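Local atomic coordinates of peptidoglycan synthetase penicillin-binding protein 3 (Bifidobacterium adolescentis, PDB entry 4YE5), a protein that probably binds penicillin and acts as a transpeptidase that cross-links peptidoglycan in the cell wall. Residues E470-F475 against G531-G536; S504-I509 against P537-I542. All coordinates share one frame; numbering follows the deposited sequence.

In the fold
Both contacts lie in the transpeptidase-family part of the chain. From the N terminus, helix 455-470 runs into the loop 470-475, the first half of contact 1. Next come strands 484-492, 501-510 and 517-524, neighbours in an antiparallel five-stranded sheet; residues 504-509 of the middle one open contact 2. The chain then reaches 531-536, which closes a 55-residue loop in contact 1, and at once 537-542, closing a 27-residue loop in contact 2. The segments alternate, so the loops cross. Their centres are 9 Å apart, and Ser-504 OG of contact 2 is hydrogen-bonded to Gly-532 O and Ala-535 N of contact 1. Together the contacts tie helix 535-549 to the sheet and to the loop after helix 455-470.

Contact 1: E470-F475 against G531-G536; sequences EHYNTF and GGLTAG
Leu-533 meets two aromatic rings of the loop 470-475 through apolar side-chain contacts, none of them a hydrogen bond. With Tyr-472 the interaction is a CH-pi contact: Leu-533 CD2 stands over one ring face, 3.9 Å from the centroid and 20° off the normal. The other methyl also reaches this ring, with Leu-533 CD1 3.6 Å from Tyr-472 CE1. On the opposite face lies CD2 of His-471, so the phenol is held between an imidazole and a leucine methyl. Against Phe-475 the leucine meets the ring edge instead, CB lying near the ring plane and 3.8 Å from Phe-475 CZ. Phe-475 has CG between its backbone N and carbonyl carbon (chi1 67°), a rotation that directs the ring at Leu-533; its ring also meets that of Phe-530, the planes about 15° apart.

Polar bonds instead shape each segment. Asn-473 N bonds to Glu-470 O at 3.1 Å in a type I turn, while Gly-531 O accepts from both Thr-534 N and Thr-534 OG1, the hydroxyl lying 2.6 Å from Gly-531 O. Dispersion and CH-pi attraction thus probably join the loop after helix 455-470 to the segment leading into helix 535-549, beside the outermost strand 484-492.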
loop_
_atom_site.group_PDB
_atom_site.type_symbol
_atom_site.label_atom_id
_atom_site.label_comp_id
_atom_site.label_asym_id
_atom_site.label_seq_id
_atom_site.Cartn_x
_atom_site.Cartn_y
_atom_site.Cartn_z
ATOM N N GLU A 470 -28.818 -0.284 -11.824
ATOM C CA GLU A 470 -29.708 0.059 -12.932
ATOM C C GLU A 470 -30.465 1.360 -12.676
ATOM O O GLU A 470 -30.846 2.055 -13.610
ATOM C CB GLU A 470 -30.695 -1.075 -13.201
ATOM C CG GLU A 470 -30.038 -2.306 -13.787
ATOM C CD GLU A 470 -31.052 -3.374 -14.139
ATOM O OE1 GLU A 470 -32.253 -3.142 -13.877
ATOM O OE2 GLU A 470 -30.652 -4.441 -14.661
ATOM N N HIS A 471 -30.672 1.693 -11.410
ATOM C CA HIS A 471 -31.291 2.970 -11.054
ATOM C C HIS A 471 -30.537 4.183 -11.655
ATOM O O HIS A 471 -31.140 5.222 -11.912
ATOM C CB HIS A 471 -31.391 3.086 -9.525
ATOM C CG HIS A 471 -32.229 4.234 -9.060
ATOM N ND1 HIS A 471 -33.605 4.175 -9.011
ATOM C CD2 HIS A 471 -31.887 5.472 -8.630
ATOM C CE1 HIS A 471 -34.075 5.327 -8.561
ATOM N NE2 HIS A 471 -33.056 6.130 -8.321
ATOM N N TYR A 472 -29.231 4.030 -11.883
ATOM C CA TYR A 472 -28.380 5.102 -12.425
ATOM C C TYR A 472 -27.862 4.821 -13.841
ATOM O O TYR A 472 -26.923 5.466 -14.301
ATOM C CB TYR A 472 -27.190 5.374 -11.474
ATOM C CG TYR A 472 -27.685 5.832 -10.114
ATOM C CD1 TYR A 472 -28.481 6.960 -10.006
ATOM C CD2 TYR A 472 -27.399 5.112 -8.958
ATOM C CE1 TYR A 472 -28.952 7.392 -8.791
ATOM C CE2 TYR A 472 -27.874 5.535 -7.727
ATOM C CZ TYR A 472 -28.656 6.665 -7.655
ATOM O OH TYR A 472 -29.149 7.093 -6.451
ATOM N N ASN A 473 -28.486 3.886 -14.548
ATOM C CA ASN A 473 -27.907 3.462 -15.813
ATOM C C ASN A 473 -28.086 4.459 -16.955
ATOM O O ASN A 473 -27.601 4.217 -18.054
ATOM C CB ASN A 473 -28.339 2.029 -16.220
ATOM C CG ASN A 473 -29.798 1.934 -16.604
ATOM O OD1 ASN A 473 -30.514 2.924 -16.615
ATOM N ND2 ASN A 473 -30.252 0.716 -16.932
ATOM N N THR A 474 -28.775 5.575 -16.702
ATOM C CA THR A 474 -28.841 6.644 -17.703
ATOM C C THR A 474 -27.494 7.373 -17.820
ATOM O O THR A 474 -27.223 8.014 -18.837
ATOM C CB THR A 474 -29.961 7.678 -17.408
ATOM O OG1 THR A 474 -29.850 8.105 -16.048
ATOM C CG2 THR A 474 -31.358 7.061 -17.625
ATOM N N PHE A 475 -26.654 7.286 -16.783
ATOM C CA PHE A 475 -25.350 7.963 -16.803
ATOM C C PHE A 475 -24.177 7.125 -16.260
ATOM O O PHE A 475 -23.020 7.568 -16.296
ATOM C CB PHE A 475 -25.415 9.343 -16.112
ATOM C CG PHE A 475 -25.652 9.274 -14.629
ATOM C CD1 PHE A 475 -26.932 9.040 -14.120
ATOM C CD2 PHE A 475 -24.605 9.443 -13.744
ATOM C CE1 PHE A 475 -27.140 8.970 -12.750
ATOM C CE2 PHE A 475 -24.807 9.375 -12.377
ATOM C CZ PHE A 475 -26.062 9.129 -11.877
ATOM N N GLY A 531 -23.226 16.095 -9.801
ATOM C CA GLY A 531 -23.325 16.468 -8.394
ATOM C C GLY A 531 -22.839 15.368 -7.463
ATOM O O GLY A 531 -21.744 14.839 -7.627
ATOM N N GLY A 532 -23.680 14.963 -6.520
ATOM C CA GLY A 532 -23.254 14.005 -5.518
ATOM C C GLY A 532 -23.163 12.569 -6.000
ATOM O O GLY A 532 -22.764 11.683 -5.234
ATOM N N LEU A 533 -23.507 12.331 -7.267
ATOM C CA LEU A 533 -23.378 10.996 -7.875
ATOM C C LEU A 533 -22.162 10.867 -8.807
ATOM O O LEU A 533 -22.012 9.887 -9.534
ATOM C CB LEU A 533 -24.667 10.648 -8.638
ATOM C CG LEU A 533 -25.785 10.258 -7.660
ATOM C CD1 LEU A 533 -27.137 10.507 -8.259
ATOM C CD2 LEU A 533 -25.635 8.784 -7.244
ATOM N N THR A 534 -21.292 11.863 -8.773
ATOM C CA THR A 534 -20.134 11.904 -9.659
ATOM C C THR A 534 -19.224 10.668 -9.514
ATOM O O THR A 534 -18.610 10.235 -10.483
ATOM C CB THR A 534 -19.328 13.205 -9.442
ATOM O OG1 THR A 534 -20.193 14.331 -9.659
ATOM C CG2 THR A 534 -18.174 13.307 -10.435
ATOM N N ALA A 535 -19.140 10.093 -8.320
ATOM C CA ALA A 535 -18.272 8.919 -8.166
ATOM C C ALA A 535 -18.708 7.730 -9.038
ATOM O O ALA A 535 -17.878 6.918 -9.425
ATOM C CB ALA A 535 -18.127 8.504 -6.693
ATOM N N GLY A 536 -19.997 7.646 -9.362
ATOM C CA GLY A 536 -20.502 6.576 -10.226
ATOM C C GLY A 536 -19.836 6.434 -11.597
ATOM O O GLY A 536 -19.267 5.395 -11.902
#

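Contact 2: S504-I509 against P537-I542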
loop_
_atom_site.group_PDB
_atom_site.type_symbol
_atom_site.label_atom_id
_atom_site.label_comp_id
_atom_site.label_asym_id
_atom_site.label_seq_id
_atom_site.Cartn_x
_atom_site.Cartn_y
_atom_site.Cartn_z
ATOM N N SER A 504 -18.800 12.074 -2.305
ATOM C CA SER A 504 -19.596 11.176 -3.134
ATOM C C SER A 504 -18.853 9.844 -3.167
ATOM O O SER A 504 -17.685 9.804 -3.556
ATOM C CB SER A 504 -19.661 11.744 -4.558
ATOM O OG SER A 504 -20.197 10.831 -5.506
ATOM N N ASP A 505 -19.505 8.757 -2.754
ATOM C CA ASP A 505 -18.866 7.442 -2.820
ATOM C C ASP A 505 -19.688 6.487 -3.654
ATOM O O ASP A 505 -20.897 6.673 -3.837
ATOM C CB ASP A 505 -18.478 6.853 -1.437
ATOM C CG ASP A 505 -19.666 6.636 -0.491
ATOM O OD1 ASP A 505 -20.801 6.991 -0.836
ATOM O OD2 ASP A 505 -19.455 6.109 0.640
ATOM N N TYR A 506 -19.025 5.469 -4.179
ATOM C CA TYR A 506 -19.683 4.572 -5.109
ATOM C C TYR A 506 -18.834 3.331 -5.162
ATOM O O TYR A 506 -17.623 3.425 -5.292
ATOM C CB TYR A 506 -19.761 5.227 -6.506
ATOM C CG TYR A 506 -20.866 4.673 -7.414
ATOM C CD1 TYR A 506 -20.673 3.501 -8.162
ATOM C CD2 TYR A 506 -22.084 5.343 -7.549
ATOM C CE1 TYR A 506 -21.706 3.002 -9.023
ATOM C CE2 TYR A 506 -23.107 4.850 -8.397
ATOM C CZ TYR A 506 -22.907 3.687 -9.129
ATOM O OH TYR A 506 -23.929 3.209 -9.966
ATOM N N SER A 507 -19.463 2.170 -5.036
ATOM C CA SER A 507 -18.730 0.930 -5.059
ATOM C C SER A 507 -19.467 -0.044 -5.971
ATOM O O SER A 507 -20.674 -0.264 -5.831
ATOM C CB SER A 507 -18.564 0.380 -3.642
ATOM O OG SER A 507 -17.726 -0.764 -3.651
ATOM N N THR A 508 -18.717 -0.620 -6.904
ATOM C CA THR A 508 -19.274 -1.435 -7.956
ATOM C C THR A 508 -18.649 -2.832 -7.987
ATOM O O THR A 508 -17.424 -2.982 -7.874
ATOM C CB THR A 508 -18.982 -0.800 -9.332
ATOM O OG1 THR A 508 -19.532 0.525 -9.366
ATOM C CG2 THR A 508 -19.638 -1.644 -10.430
ATOM N N ILE A 509 -19.496 -3.838 -8.159
ATOM C CA ILE A 509 -19.054 -5.216 -8.375
ATOM C C ILE A 509 -19.266 -5.490 -9.850
ATOM O O ILE A 509 -20.351 -5.251 -10.367
ATOM C CB ILE A 509 -19.931 -6.209 -7.579
ATOM C CG1 ILE A 509 -19.765 -5.963 -6.074
ATOM C CG2 ILE A 509 -19.582 -7.636 -7.963
ATOM C CD1 ILE A 509 -20.907 -6.566 -5.200
ATOM N N PRO A 537 -19.917 7.473 -12.442
ATOM C CA PRO A 537 -19.291 7.399 -13.777
ATOM C C PRO A 537 -17.780 7.159 -13.668
ATOM O O PRO A 537 -17.198 6.531 -14.533
ATOM C CB PRO A 537 -19.548 8.794 -14.356
ATOM C CG PRO A 537 -20.858 9.243 -13.661
ATOM C CD PRO A 537 -20.695 8.710 -12.253
ATOM N N VAL A 538 -17.160 7.657 -12.604
ATOM C CA VAL A 538 -15.728 7.426 -12.394
ATOM C C VAL A 538 -15.452 5.933 -12.175
ATOM O O VAL A 538 -14.515 5.408 -12.749
ATOM C CB VAL A 538 -15.152 8.324 -11.259
ATOM C CG1 VAL A 538 -13.605 8.134 -11.102
ATOM C CG2 VAL A 538 -15.485 9.799 -11.552
ATOM N N THR A 539 -16.282 5.222 -11.402
ATOM C CA THR A 539 -16.017 3.790 -11.225
ATOM C C THR A 539 -16.194 3.074 -12.552
ATOM O O THR A 539 -15.498 2.115 -12.839
ATOM C CB THR A 539 -16.936 3.108 -10.180
ATOM O OG1 THR A 539 -18.254 2.931 -10.730
ATOM C CG2 THR A 539 -16.997 3.930 -8.897
ATOM N N ALA A 540 -17.156 3.543 -13.347
ATOM C CA ALA A 540 -17.435 2.945 -14.650
ATOM C C ALA A 540 -16.317 3.139 -15.691
ATOM O O ALA A 540 -16.096 2.274 -16.546
ATOM C CB ALA A 540 -18.799 3.447 -15.199
ATOM N N GLU A 541 -15.622 4.269 -15.628
ATOM C CA GLU A 541 -14.444 4.488 -16.479
ATOM C C GLU A 541 -13.347 3.462 -16.136
ATOM O O GLU A 541 -12.705 2.896 -17.011
ATOM C CB GLU A 541 -13.881 5.898 -16.271
ATOM C CG GLU A 541 -14.741 7.028 -16.829
ATOM C CD GLU A 541 -14.767 7.030 -18.348
ATOM O OE1 GLU A 541 -13.663 7.056 -18.944
ATOM O OE2 GLU A 541 -15.883 6.984 -18.939
ATOM N N ILE A 542 -13.134 3.230 -14.851
ATOM C CA ILE A 542 -12.174 2.218 -14.418
ATOM C C ILE A 542 -12.679 0.839 -14.840
ATOM O O ILE A 542 -11.932 0.047 -15.418
ATOM C CB ILE A 542 -11.954 2.301 -12.903
ATOM C CG1 ILE A 542 -11.341 3.665 -12.551
ATOM C CG2 ILE A 542 -11.065 1.133 -12.398
ATOM C CD1 ILE A 542 -11.474 4.015 -11.044
#
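This is a buried helix-on-sheet contact, in which Thr-539 of helix 535-549 faces Tyr-506 and Thr-508 of strand 501-510. A C-terminal helix covering one face of the five-stranded antiparallel sheet is the arrangement of the fold shared by penicillin-binding transpeptidases and beta-lactamases. The nearest CA atoms across the two segments are those of Thr-508 and Thr-539, 7.0 Å apart. Tyr-506 and Thr-508, two residues apart on the strand, both point at the helix, whereas Asp-505 and Ser-507 point away from it, the alternation expected of an extended chain.

A single hydrogen bond spans the interface, from Thr-508 OG1 to Thr-539 OG1 at 3.0 Å. Thr-539 OG1 sits between its own backbone N and carbonyl carbon (chi1 75°), and it also bonds to Gly-536 O; its hydroxyl thus links that carbonyl, three residues back, to the strand. Thr-508 turns its hydroxyl toward the helix with OG1 opposite its own carbonyl carbon (chi1 -58°).

The remaining touches are van der Waals contacts with the tyrosine, whose side chain crosses that of Thr-539 at about a right angle. Thr-539 OG1 approaches the ring obliquely, 3.6 Å from Tyr-506 CD1. Its methyl, Thr-539 CG2, packs 3.8 Å from Tyr-506 CD1 and 3.7 Å from Tyr-506 O, so the two branches of one threonine fit against the ring and the adjoining strand backbone. Thr-508 OG1 lies at the edge of the same ring, in its plane. Elsewhere around the site, Thr-539 and Val-538 touch Val-521 of the adjacent strand, while Val-538 and Ile-542 pack on helix 221-238.

Chemically, Thr-508 donates to Thr-539 OG1, itself bonded to Gly-536 O: a short hydroxyl chain ending on a helix carbonyl, which adds one directional bond to otherwise apolar packing.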